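Local structure of catalase (Bacillus pumilus, 4QOL) at residues K454-L457 against L458-N462; I158-P161 against D162-W165; A425-K428 against Y429-Y432; P144-V147 against H148-P152. The protein breaks down hydrogen peroxide to water and oxygen at a heme group, and also shows peroxidase-like reactivity toward phenolic substrates. All coordinates share one frame; numbering follows the deposited sequence.

Contact 1 (K454-L457 against L458-N462); sequences KTKL and LAICN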
loop_
_atom_site.group_PDB
_atom_site.type_symbol
_atom_site.label_atom_id
_atom_site.label_comp_id
_atom_site.label_asym_id
_atom_site.label_seq_id
_atom_site.Cartn_x
_atom_site.Cartn_y
_atom_site.Cartn_z
ATOM N N LYS A 454 31.694 -30.861 -5.894
ATOM C CA LYS A 454 32.176 -30.084 -7.022
ATOM C C LYS A 454 32.298 -28.590 -6.640
ATOM O O LYS A 454 33.196 -27.898 -7.033
ATOM C CB LYS A 454 31.228 -30.249 -8.220
ATOM C CG LYS A 454 31.763 -29.905 -9.611
ATOM C CD LYS A 454 30.696 -30.141 -10.683
ATOM C CE LYS A 454 29.331 -29.658 -10.180
ATOM N NZ LYS A 454 28.179 -29.774 -11.113
ATOM N N THR A 455 31.296 -28.075 -5.930
ATOM C CA THR A 455 31.353 -26.685 -5.472
ATOM C C THR A 455 32.513 -26.451 -4.492
ATOM O O THR A 455 33.217 -25.453 -4.589
ATOM C CB THR A 455 30.051 -26.244 -4.835
ATOM O OG1 THR A 455 29.055 -26.219 -5.860
ATOM C CG2 THR A 455 30.175 -24.884 -4.167
ATOM N N LYS A 456 32.662 -27.377 -3.591
ATOM C CA LYS A 456 33.741 -27.326 -2.592
ATOM C C LYS A 456 35.113 -27.311 -3.268
ATOM O O LYS A 456 35.983 -26.516 -2.907
ATOM C CB LYS A 456 33.630 -28.552 -1.688
ATOM C CG LYS A 456 34.553 -28.528 -0.485
ATOM C CD LYS A 456 34.559 -29.917 0.201
ATOM C CE LYS A 456 33.207 -30.299 0.702
ATOM N NZ LYS A 456 33.267 -31.603 1.398
ATOM N N LEU A 457 35.283 -28.155 -4.277
ATOM C CA LEU A 457 36.529 -28.151 -5.103
ATOM C C LEU A 457 36.732 -26.798 -5.769
ATOM O O LEU A 457 37.831 -26.280 -5.799
ATOM C CB LEU A 457 36.503 -29.268 -6.158
ATOM C CG LEU A 457 37.693 -29.501 -7.044
ATOM C CD1 LEU A 457 38.929 -29.727 -6.162
ATOM C CD2 LEU A 457 37.463 -30.686 -7.988
ATOM N N LEU A 458 35.669 -26.253 -6.379
ATOM C CA LEU A 458 35.833 -24.984 -7.111
ATOM C C LEU A 458 36.205 -23.882 -6.124
ATOM O O LEU A 458 37.033 -23.072 -6.401
ATOM C CB LEU A 458 34.515 -24.696 -7.902
ATOM C CG LEU A 458 34.578 -23.404 -8.749
ATOM C CD1 LEU A 458 35.726 -23.401 -9.796
ATOM C CD2 LEU A 458 33.235 -23.170 -9.461
ATOM N N ALA A 459 35.640 -23.904 -4.910
ATOM C CA ALA A 459 36.035 -22.925 -3.893
ATOM C C ALA A 459 37.503 -23.016 -3.530
ATOM O O ALA A 459 38.235 -22.004 -3.524
ATOM C CB ALA A 459 35.192 -23.104 -2.632
ATOM N N ILE A 460 37.951 -24.244 -3.301
ATOM C CA ILE A 460 39.371 -24.487 -3.045
ATOM C C ILE A 460 40.272 -23.965 -4.155
ATOM O O ILE A 460 41.260 -23.305 -3.921
ATOM C CB ILE A 460 39.624 -26.008 -2.821
ATOM C CG1 ILE A 460 39.033 -26.423 -1.502
ATOM C CG2 ILE A 460 41.107 -26.319 -2.857
ATOM C CD1 ILE A 460 38.868 -27.908 -1.407
ATOM N N CYS A 461 39.896 -24.267 -5.394
ATOM C CA CYS A 461 40.646 -23.800 -6.543
ATOM C C CYS A 461 40.690 -22.292 -6.644
ATOM O O CYS A 461 41.719 -21.719 -7.020
ATOM C CB CYS A 461 40.088 -24.433 -7.814
ATOM S SG CYS A 461 40.492 -26.252 -7.816
ATOM N N ASN A 462 39.580 -21.615 -6.326
ATOM C CA ASN A 462 39.637 -20.156 -6.363
ATOM C C ASN A 462 40.617 -19.599 -5.336
ATOM O O ASN A 462 41.334 -18.657 -5.620
ATOM C CB ASN A 462 38.208 -19.549 -6.142
ATOM C CG ASN A 462 37.269 -19.752 -7.327
ATOM O OD1 ASN A 462 37.686 -19.903 -8.439
ATOM N ND2 ASN A 462 35.980 -19.649 -7.073
#

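Contact 2 (I158-P161 against D162-W165); sequences IQDP and DRYW. With ACT (acetate ion), chain J.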
loop_
_atom_site.group_PDB
_atom_site.type_symbol
_atom_site.label_atom_id
_atom_site.label_comp_id
_atom_site.label_asym_id
_atom_site.label_seq_id
_atom_site.Cartn_x
_atom_site.Cartn_y
_atom_site.Cartn_z
ATOM N N ILE A 158 15.884 -21.587 6.014
ATOM C CA ILE A 158 17.179 -21.685 6.721
ATOM C C ILE A 158 18.310 -21.395 5.751
ATOM O O ILE A 158 18.290 -21.858 4.626
ATOM C CB ILE A 158 17.369 -23.096 7.364
ATOM C CG1 ILE A 158 16.197 -23.308 8.318
ATOM C CG2 ILE A 158 18.692 -23.167 8.150
ATOM C CD1 ILE A 158 16.303 -24.568 9.148
ATOM N N GLN A 159 19.259 -20.596 6.176
ATOM C CA GLN A 159 20.423 -20.288 5.310
ATOM C C GLN A 159 21.203 -21.556 5.032
ATOM O O GLN A 159 21.346 -22.421 5.921
ATOM C CB GLN A 159 21.325 -19.267 5.937
ATOM C CG GLN A 159 22.498 -18.868 5.071
ATOM C CD GLN A 159 23.394 -17.882 5.757
ATOM O OE1 GLN A 159 23.931 -18.130 6.857
ATOM N NE2 GLN A 159 23.539 -16.722 5.161
ATOM N N ASP A 160 21.658 -21.700 3.789
ATOM C CA ASP A 160 22.307 -22.931 3.333
ATOM C C ASP A 160 23.593 -22.578 2.630
ATOM O O ASP A 160 23.559 -22.039 1.507
ATOM C CB ASP A 160 21.353 -23.741 2.415
ATOM C CG ASP A 160 21.945 -25.100 2.009
ATOM O OD1 ASP A 160 23.134 -25.416 2.381
ATOM O OD2 ASP A 160 21.223 -25.882 1.297
ATOM N N PRO A 161 24.755 -22.828 3.272
ATOM C CA PRO A 161 26.038 -22.609 2.572
ATOM C C PRO A 161 26.171 -23.272 1.224
ATOM O O PRO A 161 26.891 -22.769 0.369
ATOM C CB PRO A 161 27.087 -23.173 3.553
ATOM C CG PRO A 161 26.355 -23.234 4.900
ATOM C CD PRO A 161 24.935 -23.469 4.600
ATOM N N ASP A 162 25.549 -24.406 0.992
ATOM C CA ASP A 162 25.631 -24.993 -0.324
ATOM C C ASP A 162 25.052 -24.066 -1.411
ATOM O O ASP A 162 25.553 -24.056 -2.575
ATOM C CB ASP A 162 24.857 -26.312 -0.314
ATOM C CG ASP A 162 25.022 -27.088 -1.569
ATOM O OD1 ASP A 162 26.159 -27.343 -2.025
ATOM O OD2 ASP A 162 23.988 -27.349 -2.213
ATOM N N ARG A 163 24.074 -23.220 -1.049
ATOM C CA ARG A 163 23.472 -22.307 -2.014
ATOM C C ARG A 163 24.383 -21.105 -2.290
ATOM O O ARG A 163 24.660 -20.746 -3.460
ATOM C CB ARG A 163 22.105 -21.846 -1.496
ATOM C CG ARG A 163 21.110 -23.005 -1.397
ATOM C CD ARG A 163 19.815 -22.599 -0.756
ATOM N NE ARG A 163 18.950 -21.911 -1.737
ATOM C CZ ARG A 163 18.897 -20.574 -1.907
ATOM N NH1 ARG A 163 18.191 -20.119 -2.906
ATOM N NH2 ARG A 163 19.503 -19.742 -1.066
ATOM N N TYR A 164 24.888 -20.434 -1.241
ATOM C CA TYR A 164 25.692 -19.237 -1.514
ATOM C C TYR A 164 27.069 -19.596 -1.986
ATOM O O TYR A 164 27.665 -18.849 -2.813
ATOM C CB TYR A 164 25.754 -18.267 -0.331
ATOM C CG TYR A 164 26.246 -18.691 1.012
ATOM C CD1 TYR A 164 27.577 -18.767 1.284
ATOM C CD2 TYR A 164 25.359 -18.958 2.062
ATOM C CE1 TYR A 164 28.049 -19.099 2.546
ATOM C CE2 TYR A 164 25.801 -19.214 3.324
ATOM C CZ TYR A 164 27.149 -19.318 3.567
ATOM O OH TYR A 164 27.612 -19.610 4.864
ATOM N N TRP A 165 27.596 -20.755 -1.541
ATOM C CA TRP A 165 28.848 -21.176 -2.154
ATOM C C TRP A 165 28.721 -21.554 -3.634
ATOM O O TRP A 165 29.661 -21.288 -4.391
ATOM C CB TRP A 165 29.518 -22.312 -1.345
ATOM C CG TRP A 165 30.202 -21.803 -0.106
ATOM C CD1 TRP A 165 29.782 -21.940 1.187
ATOM C CD2 TRP A 165 31.408 -21.070 -0.048
ATOM N NE1 TRP A 165 30.671 -21.339 2.046
ATOM C CE2 TRP A 165 31.673 -20.793 1.290
ATOM C CE3 TRP A 165 32.356 -20.650 -1.024
ATOM C CZ2 TRP A 165 32.785 -20.040 1.695
ATOM C CZ3 TRP A 165 33.479 -19.978 -0.616
ATOM C CH2 TRP A 165 33.675 -19.632 0.729
HETATM C C ACT J . 26.761 -14.389 5.310
HETATM O O ACT J . 27.160 -13.215 5.373
HETATM O OXT ACT J . 25.534 -14.654 5.523
HETATM C CH3 ACT J . 27.804 -15.428 4.955
HETATM O O HOH W 1 20.987 -19.807 1.600
HETATM O O HOH W 2 21.426 -26.823 -1.164
#

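Contact 3 (A425-K428 against Y429-Y432); sequences AGEK and YRSY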
loop_
_atom_site.group_PDB
_atom_site.type_symbol
_atom_site.label_atom_id
_atom_site.label_comp_id
_atom_site.label_asym_id
_atom_site.label_seq_id
_atom_site.Cartn_x
_atom_site.Cartn_y
_atom_site.Cartn_z
ATOM N N ALA A 425 43.163 -10.933 -3.258
ATOM C CA ALA A 425 42.796 -11.965 -2.273
ATOM C C ALA A 425 44.073 -12.626 -1.747
ATOM O O ALA A 425 44.162 -12.893 -0.560
ATOM C CB ALA A 425 41.891 -12.993 -2.874
ATOM N N GLY A 426 45.003 -12.887 -2.632
ATOM C CA GLY A 426 46.289 -13.482 -2.218
ATOM C C GLY A 426 47.057 -12.494 -1.342
ATOM O O GLY A 426 47.706 -12.899 -0.366
ATOM N N GLU A 427 47.052 -11.205 -1.711
ATOM C CA GLU A 427 47.746 -10.209 -0.908
ATOM C C GLU A 427 47.163 -10.074 0.460
ATOM O O GLU A 427 47.894 -9.982 1.455
ATOM C CB GLU A 427 47.767 -8.837 -1.652
ATOM C CG GLU A 427 48.529 -8.879 -2.963
ATOM C CD GLU A 427 48.387 -7.639 -3.828
ATOM O OE1 GLU A 427 49.330 -7.385 -4.638
ATOM O OE2 GLU A 427 47.331 -6.924 -3.821
ATOM N N LYS A 428 45.823 -10.160 0.554
ATOM C CA LYS A 428 45.161 -10.120 1.852
ATOM C C LYS A 428 45.523 -11.329 2.671
ATOM O O LYS A 428 45.921 -11.183 3.844
ATOM C CB LYS A 428 43.636 -10.002 1.705
ATOM C CG LYS A 428 42.907 -9.830 3.027
ATOM C CD LYS A 428 43.284 -8.576 3.783
ATOM C CE LYS A 428 42.492 -8.518 5.107
ATOM N NZ LYS A 428 42.909 -7.341 5.901
ATOM N N TYR A 429 45.453 -12.504 2.058
ATOM C CA TYR A 429 45.825 -13.748 2.757
ATOM C C TYR A 429 47.221 -13.630 3.372
ATOM O O TYR A 429 47.468 -13.896 4.545
ATOM C CB TYR A 429 45.815 -14.942 1.782
ATOM C CG TYR A 429 46.301 -16.238 2.448
ATOM C CD1 TYR A 429 45.470 -16.915 3.325
ATOM C CD2 TYR A 429 47.558 -16.760 2.204
ATOM C CE1 TYR A 429 45.862 -18.105 3.966
ATOM C CE2 TYR A 429 47.960 -17.936 2.830
ATOM C CZ TYR A 429 47.113 -18.602 3.690
ATOM O OH TYR A 429 47.521 -19.834 4.310
ATOM N N ARG A 430 48.158 -13.195 2.541
ATOM C CA ARG A 430 49.539 -13.124 3.000
ATOM C C ARG A 430 49.763 -12.080 4.060
ATOM O O ARG A 430 50.729 -12.189 4.809
ATOM C CB ARG A 430 50.484 -12.926 1.842
ATOM C CG ARG A 430 50.573 -14.140 0.967
ATOM C CD ARG A 430 51.610 -13.964 -0.138
ATOM N NE ARG A 430 51.211 -12.969 -1.135
ATOM C CZ ARG A 430 50.505 -13.209 -2.240
ATOM N NH1 ARG A 430 50.006 -14.419 -2.542
ATOM N NH2 ARG A 430 50.319 -12.224 -3.083
ATOM N N SER A 431 48.899 -11.075 4.140
ATOM C CA SER A 431 48.993 -10.021 5.170
ATOM C C SER A 431 48.495 -10.467 6.547
ATOM O O SER A 431 48.758 -9.795 7.561
ATOM C CB SER A 431 48.256 -8.758 4.705
ATOM O OG SER A 431 46.836 -8.864 4.905
ATOM N N TYR A 432 47.808 -11.612 6.606
ATOM C CA TYR A 432 47.329 -12.122 7.855
ATOM C C TYR A 432 48.521 -12.683 8.672
ATOM O O TYR A 432 49.391 -13.330 8.122
ATOM C CB TYR A 432 46.292 -13.256 7.645
ATOM C CG TYR A 432 44.869 -12.802 7.253
ATOM C CD1 TYR A 432 44.278 -11.695 7.851
ATOM C CD2 TYR A 432 44.188 -13.425 6.224
ATOM C CE1 TYR A 432 43.018 -11.252 7.459
ATOM C CE2 TYR A 432 42.912 -13.001 5.808
ATOM C CZ TYR A 432 42.336 -11.901 6.426
ATOM O OH TYR A 432 41.059 -11.472 6.022
HETATM O O HOH W 3 45.420 -7.998 7.084
#

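Contact 4 (P144-V147 against H148-P152); sequences PDMV and HSLKP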
loop_
_atom_site.group_PDB
_atom_site.type_symbol
_atom_site.label_atom_id
_atom_site.label_comp_id
_atom_site.label_asym_id
_atom_site.label_seq_id
_atom_site.Cartn_x
_atom_site.Cartn_y
_atom_site.Cartn_z
ATOM N N PRO A 144 20.459 -9.156 -6.826
ATOM C CA PRO A 144 19.364 -9.999 -6.325
ATOM C C PRO A 144 19.766 -11.500 -6.287
ATOM O O PRO A 144 19.362 -12.239 -5.421
ATOM C CB PRO A 144 18.261 -9.783 -7.369
ATOM C CG PRO A 144 18.537 -8.318 -7.859
ATOM C CD PRO A 144 20.002 -8.285 -7.927
ATOM N N ASP A 145 20.608 -11.898 -7.243
ATOM C CA ASP A 145 21.107 -13.253 -7.287
ATOM C C ASP A 145 22.012 -13.535 -6.052
ATOM O O ASP A 145 21.842 -14.602 -5.371
ATOM C CB ASP A 145 21.948 -13.500 -8.553
ATOM C CG ASP A 145 21.119 -13.388 -9.831
ATOM O OD1 ASP A 145 20.110 -14.117 -9.921
ATOM O OD2 ASP A 145 21.480 -12.458 -10.632
ATOM N N MET A 146 22.961 -12.632 -5.794
ATOM C CA MET A 146 23.836 -12.758 -4.631
ATOM C C MET A 146 23.023 -12.874 -3.342
ATOM O O MET A 146 23.197 -13.826 -2.541
ATOM C CB MET A 146 24.796 -11.606 -4.571
ATOM C CG MET A 146 25.835 -11.741 -3.488
ATOM S SD MET A 146 26.515 -10.105 -3.069
ATOM C CE MET A 146 25.485 -9.660 -1.708
ATOM N N VAL A 147 22.135 -11.916 -3.166
ATOM C CA VAL A 147 21.282 -11.887 -1.995
ATOM C C VAL A 147 20.432 -13.185 -1.843
ATOM O O VAL A 147 20.351 -13.768 -0.764
ATOM C CB VAL A 147 20.444 -10.656 -1.943
ATOM C CG1 VAL A 147 19.472 -10.718 -0.782
ATOM C CG2 VAL A 147 21.366 -9.446 -1.754
ATOM N N HIS A 148 19.771 -13.579 -2.931
ATOM C CA HIS A 148 18.942 -14.770 -2.868
ATOM C C HIS A 148 19.780 -16.016 -2.500
ATOM O O HIS A 148 19.239 -16.918 -1.799
ATOM C CB HIS A 148 18.257 -15.002 -4.196
ATOM C CG HIS A 148 17.117 -14.069 -4.506
ATOM N ND1 HIS A 148 16.364 -14.200 -5.633
ATOM C CD2 HIS A 148 16.634 -12.980 -3.852
ATOM C CE1 HIS A 148 15.400 -13.286 -5.625
ATOM N NE2 HIS A 148 15.547 -12.552 -4.554
ATOM N N SER A 149 21.047 -16.083 -2.955
ATOM C CA SER A 149 21.897 -17.265 -2.596
ATOM C C SER A 149 22.261 -17.283 -1.129
ATOM O O SER A 149 22.341 -18.340 -0.529
ATOM C CB SER A 149 23.151 -17.308 -3.492
ATOM O OG SER A 149 24.159 -16.456 -3.002
ATOM N N LEU A 150 22.376 -16.107 -0.509
ATOM C CA LEU A 150 22.820 -15.930 0.885
ATOM C C LEU A 150 21.678 -16.028 1.858
ATOM O O LEU A 150 21.813 -16.518 2.991
ATOM C CB LEU A 150 23.487 -14.593 1.088
ATOM C CG LEU A 150 24.916 -14.521 0.509
ATOM C CD1 LEU A 150 25.299 -13.038 0.237
ATOM C CD2 LEU A 150 25.920 -15.136 1.448
ATOM N N LYS A 151 20.515 -15.579 1.409
ATOM C CA LYS A 151 19.317 -15.574 2.206
ATOM C C LYS A 151 18.873 -16.978 2.502
ATOM O O LYS A 151 19.128 -17.948 1.758
ATOM C CB LYS A 151 18.153 -14.857 1.491
ATOM C CG LYS A 151 18.230 -13.294 1.456
ATOM C CD LYS A 151 17.626 -12.663 2.650
ATOM C CE LYS A 151 17.779 -11.160 2.711
ATOM N NZ LYS A 151 16.946 -10.599 3.836
ATOM N N PRO A 152 18.118 -17.136 3.600
ATOM C CA PRO A 152 17.468 -18.406 3.841
ATOM C C PRO A 152 16.847 -19.027 2.578
ATOM O O PRO A 152 16.214 -18.336 1.799
ATOM C CB PRO A 152 16.427 -18.052 4.927
ATOM C CG PRO A 152 17.175 -17.003 5.744
ATOM C CD PRO A 152 17.870 -16.169 4.672
#

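Contact 1 (K454-L457 against L458-N462)
With CG of Leu-457 anti to the backbone N (chi1 -176°) and SG of Cys-461 held beside its own N (chi1 -69°), the ends of the two side chains come together one helical turn apart. Leu-457 CD1 reaches Cys-461 SG at 4.2 Å, a loose apolar touch. Ile-460 uses the same first rotation as the cysteine for its CG1 branch. That carries CG1 back along the axis until it lies 3.4 Å from Lys-456 O, with CD1 almost as near, so an apolar branch lies against the carbonyl oxygen; beyond the segments it packs on Leu-474, Ala-475 and Leu-478. Lys-456 itself sends NZ away to a salt bridge with Glu-453. Beneath the side chains run four successive backbone bonds. Leu-458 N donates to Lys-454 O at 3.0 Å, Ala-459 N to Thr-455 O at 2.9 Å, and Ile-460 N and Cys-461 N follow to Lys-456 O and Leu-457 O. Thr-455 faces helix 161-169, and its OG1 bonds to Arg-388 of the second subunit. This unbroken i to i+4 ladder is plain alpha-helix: a continuous run of helix 453-466, within the C-terminal helical region of the catalase fold.

Contact 2 (I158-P161 against D162-W165)
Asp-160 caps the helix that opens at Pro-161: its OD1 accepts from Asp-162 N at 3.0 Å, the N-H coming from above the carboxylate plane. Its carbonyl O takes Arg-163 N at 2.9 Å and, weakly, Tyr-164 N, while Pro-161 O accepts from Trp-165 N. Two waters extend this network. One accepts from Asp-160 N and from NH2 of Arg-163, whose NH1 bonds to His-381 O of the second subunit; the other donates to Asp-160 OD2 and to Asp-162 OD2 at 2.8 Å. The apolar contacts gather on the proline. Tyr-164 CG sits between its backbone N and carbonyl carbon (chi1 57°), which folds the ring back under Pro-161, whose CA makes a CH-pi contact 3.7 Å from the ring centroid. Pro-161 CB also meets Trp-165 CD1 at 3.8 Å. Gln-159 crosses the tyrosine at about a right angle, Gln-159 CD to Tyr-164 CE2 3.7 Å, and its NE2 bonds to Leu-150 O and to an acetate ion, probably from the crystallisation liquor. Tyr-164 OH and Trp-165 NE1 converge on Asp-447. The shared water probably eases repulsion between the two carboxylates, and the Asp-162 salt bridge to Arg-388 of the second subunit probably offsets part of their charge.

Contact 3 (A425-K428 against Y429-Y432)
Tyr-429 N to Ala-425 O at 2.9 Å and Arg-430 N to Gly-426 O at 3.0 Å are regular helical bonds, whereas Ser-431 N and Tyr-432 N make weaker ones to the carbonyls of the turn before. Ser-431 adds a side-chain bond. Turned between its own N and carbonyl carbon (chi1 80°), OG donates to Lys-428 O at 2.7 Å, in the carbonyl plane and on a lone pair. The same hydroxyl accepts from a water that in turn accepts from Lys-428 NZ at 2.9 Å. Helix 423-431 belongs to the C-terminal helical region of the catalase fold, and here it packs against helices 175-181 and 434-448. Tyr-432 crosses the Lys-428 chain at a slant, Lys-428 CE lying 3.4 Å from Tyr-432 OH, and Lys-428 O stands 3.7 Å above one face of the ring, toward its rim. The tyrosine hydroxyl bonds to Thr-179 O, and Lys-428 also makes a cation-pi contact with Trp-180. A leucine in place of Tyr-432 lacks the hydroxyl and the flat ring, which would probably leave Thr-179 O without this donor and Lys-428 CE with less to pack on. On another side of the helix, Arg-430 bends at its third torsion and lays its guanidinium flat over the peptide, Gly-426 O lying 3.3 Å from the guanidinium plane, over its centre. Gly-426 has no side chain to stand in the way. Arg-430 NH1 forms a salt bridge with Asp-467, and Arg-430 NH2 passes 3.8 Å from Glu-427 CG.

Contact 4 (P144-V147 against H148-P152)
Helix 143-150 of the catalase fold ends in this contact, and its last turns bring the His-148 ring over the Pro-144 carbonyl, at the end nearer the heme: the proline side chain is about 6 Å from a bound heme. His-148 N donates to Pro-144 O at 2.9 Å, and the same oxygen stands over one face of the imidazole, toward its rim, 3.0 Å from His-148 CG. CG beside the backbone N (chi1 -74°) is what swings the ring back over that carbonyl. The ring nitrogens are then spent on two other chains: ND1 bonds to Asn-383 O of the second subunit and NE2 to Glu-49 of the third, two acceptors, which would probably favour a doubly protonated ring. A phenylalanine here could still lie over Pro-144 O but would probably leave Asn-383 O of the second subunit and Glu-49 of the third without their donors, weakening a junction of three subunits. Further along, Met-146 O is gripped twice, by Ser-149 OG at 2.8 Å and by Leu-150 N at 3.2 Å, so the hydroxyl, buried between this helix and 161-169, is satisfied within its own helix. Met-146 bends at its third torsion and puts CE 3.9 Å from Leu-150 CD1. Where the helix gives way to loop, Lys-151 N closes on Val-147 O almost in line with the carbonyl. Lys-151 and Val-147 lie side by side; the lysine NZ goes on to Ile-99 O and Val-55 O, while Lys-151 CG rests 3.6 Å from Val-147 CG1.

Contact 4 is wholly buried and lies nearest the centre of the chain, while contacts 2 and 3 are partly buried and contact 1, though mostly buried, is the farthest out. Contacts 2 and 4 hold consecutive helices, 143-150 and 161-169, which are tied by Arg-163 NH2 to His-148 O as well as by the glutamine of contact 2. Contact 2 also meets contact 1, Trp-165 packing on Thr-455 and Ala-459, and so joins the heme-bearing part to the C-terminal helices. Chemistry follows place: contact 1 has apolar touches along an unbroken stretch of helix, contact 2 a capped start with waters, contacts 3 and 4 a serine hydroxyl near a helix end. Contact 3 alone touches no other chain.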